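Long-range contact in Sodium/sialic acid symporter SiaT (PDB 5NV9), which uses the sodium gradient to drive uptake of the sialic acid N-acetylneuraminic acid across the inner membrane of Proteus mirabilis: residues S74-I79 with D219-T224. Numbering follows the deposited sequence.
Sequences SDWTFI and DKFFPT
The ammonium group of Lys220 turns back onto the backbone of 74-79: NZ donates to Ser74 O at 3.0 Å from above the carbonyl plane, 35° out of it, and also to Tyr72 O, so two carbonyls at the C-terminal end of helix 61-73 receive one charged donor. Bends at the third and fourth torsions fold the chain round, and CG also packs on Ser74 O. The two loops are pinned again where Trp76 N meets an in-plane lone pair of Phe221 O at 3.0 Å. The same residues form an edge-to-face aromatic pair, with Phe221 CD1 and CE1 over one indole face and the planes at 75°. Phe222 reaches past Trp76 to set CZ 3.9 Å from Ile79 CG2, which lies at its ring edge. With CG between the backbone N and the carbonyl carbon (chi1 58°), Asp75 forms an Asx turn: OD1 accepts from Thr77 N at 2.8 Å and also from Thr77 OG1, while OD2 lies 3.4 Å from Pro223 CG. In this LeuT fold the contact thus joins the periplasmic loop after helix 207-217 to the link between helices 61-73 and 80-87, the side chain of Ile79 about 8 Å from the bound N-acetyl-beta-neuraminic acid. Helix 267-301 flanks it: Trp76 NE1 is hydrogen-bonded to Ser293 OG, and Phe289 meets the Trp76 ring; Thr77 rests on helix 236-253, and Phe221 packs back on helix 207-217.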
# COMPACT_ATOMS: atom_id res chain seq x y z
N SER A 74 18.47 12.17 -5.14
CA SER A 74 19.52 11.32 -4.57
C SER A 74 19.91 10.19 -5.50
O SER A 74 20.69 10.39 -6.41
CB SER A 74 19.12 10.78 -3.17
OG SER A 74 17.98 9.96 -3.32
N ASP A 75 19.43 8.98 -5.21
CA ASP A 75 19.90 7.85 -5.93
C ASP A 75 18.85 6.72 -6.04
O ASP A 75 17.65 6.91 -5.75
CB ASP A 75 21.18 7.40 -5.24
CG ASP A 75 20.98 7.08 -3.76
OD1 ASP A 75 20.09 6.27 -3.42
OD2 ASP A 75 21.76 7.56 -2.92
N TRP A 76 19.28 5.54 -6.49
CA TRP A 76 18.38 4.40 -6.62
C TRP A 76 18.47 3.45 -5.45
O TRP A 76 17.88 2.39 -5.53
CB TRP A 76 18.71 3.59 -7.87
CG TRP A 76 18.31 4.18 -9.18
CD1 TRP A 76 18.35 5.49 -9.54
CD2 TRP A 76 17.89 3.46 -10.32
NE1 TRP A 76 17.91 5.63 -10.83
CE2 TRP A 76 17.60 4.40 -11.33
CE3 TRP A 76 17.66 2.08 -10.56
CZ2 TRP A 76 17.17 4.02 -12.60
CZ3 TRP A 76 17.19 1.72 -11.81
CH2 TRP A 76 16.92 2.69 -12.82
N THR A 77 19.16 3.78 -4.36
CA THR A 77 19.33 2.75 -3.33
C THR A 77 18.04 2.10 -2.80
O THR A 77 18.04 0.94 -2.49
CB THR A 77 20.18 3.21 -2.15
OG1 THR A 77 19.68 4.43 -1.62
CG2 THR A 77 21.60 3.39 -2.58
N PHE A 78 16.96 2.87 -2.68
CA PHE A 78 15.68 2.35 -2.23
C PHE A 78 15.08 1.21 -3.06
O PHE A 78 14.27 0.46 -2.55
CB PHE A 78 14.66 3.47 -2.17
CG PHE A 78 14.67 4.26 -0.88
CD1 PHE A 78 15.88 4.73 -0.32
CD2 PHE A 78 13.47 4.64 -0.30
CE1 PHE A 78 15.88 5.50 0.84
CE2 PHE A 78 13.46 5.39 0.89
CZ PHE A 78 14.67 5.84 1.45
N ILE A 79 15.49 1.08 -4.32
CA ILE A 79 15.00 0.03 -5.18
C ILE A 79 15.36 -1.35 -4.59
O ILE A 79 14.68 -2.33 -4.88
CB ILE A 79 15.44 0.19 -6.68
CG1 ILE A 79 14.41 -0.45 -7.62
CG2 ILE A 79 16.86 -0.37 -6.92
CD1 ILE A 79 14.78 -0.44 -9.08
N ASP A 219 27.13 9.73 -9.76
CA ASP A 219 27.05 8.75 -8.71
C ASP A 219 25.61 8.62 -8.16
O ASP A 219 25.40 8.47 -6.98
CB ASP A 219 28.06 9.10 -7.59
CG ASP A 219 28.55 7.89 -6.82
OD1 ASP A 219 28.53 6.76 -7.36
OD2 ASP A 219 28.96 8.06 -5.64
N LYS A 220 24.63 8.66 -9.03
CA LYS A 220 23.26 8.66 -8.61
C LYS A 220 22.57 7.33 -8.84
O LYS A 220 21.31 7.28 -8.89
CB LYS A 220 22.52 9.80 -9.30
CG LYS A 220 22.86 11.18 -8.75
CD LYS A 220 22.31 12.32 -9.59
CE LYS A 220 20.80 12.61 -9.38
NZ LYS A 220 20.46 12.91 -7.98
N PHE A 221 23.32 6.26 -9.04
CA PHE A 221 22.73 4.90 -9.00
C PHE A 221 22.91 4.27 -7.61
O PHE A 221 22.01 4.34 -6.80
CB PHE A 221 23.29 4.01 -10.10
CG PHE A 221 22.78 4.38 -11.46
CD1 PHE A 221 21.43 4.32 -11.74
CD2 PHE A 221 23.64 4.73 -12.47
CE1 PHE A 221 20.95 4.63 -13.01
CE2 PHE A 221 23.17 5.07 -13.75
CZ PHE A 221 21.83 5.02 -14.01
N PHE A 222 24.08 3.72 -7.32
CA PHE A 222 24.32 3.03 -6.03
C PHE A 222 25.60 3.56 -5.45
O PHE A 222 26.65 2.93 -5.59
CB PHE A 222 24.33 1.49 -6.23
CG PHE A 222 23.03 0.97 -6.79
CD1 PHE A 222 21.95 0.74 -5.98
CD2 PHE A 222 22.89 0.77 -8.15
CE1 PHE A 222 20.77 0.27 -6.49
CE2 PHE A 222 21.70 0.31 -8.69
CZ PHE A 222 20.63 0.07 -7.86
N PRO A 223 25.55 4.77 -4.84
CA PRO A 223 26.83 5.37 -4.41
C PRO A 223 27.42 4.54 -3.24
O PRO A 223 26.69 4.17 -2.33
CB PRO A 223 26.44 6.80 -3.95
CG PRO A 223 24.95 6.78 -3.81
CD PRO A 223 24.40 5.66 -4.60
N THR A 224 28.69 4.19 -3.32
CA THR A 224 29.28 3.31 -2.32
C THR A 224 29.47 4.05 -0.99
O THR A 224 29.67 3.43 0.04
CB THR A 224 30.59 2.71 -2.82
OG1 THR A 224 31.47 3.76 -3.18
CG2 THR A 224 30.35 1.85 -4.01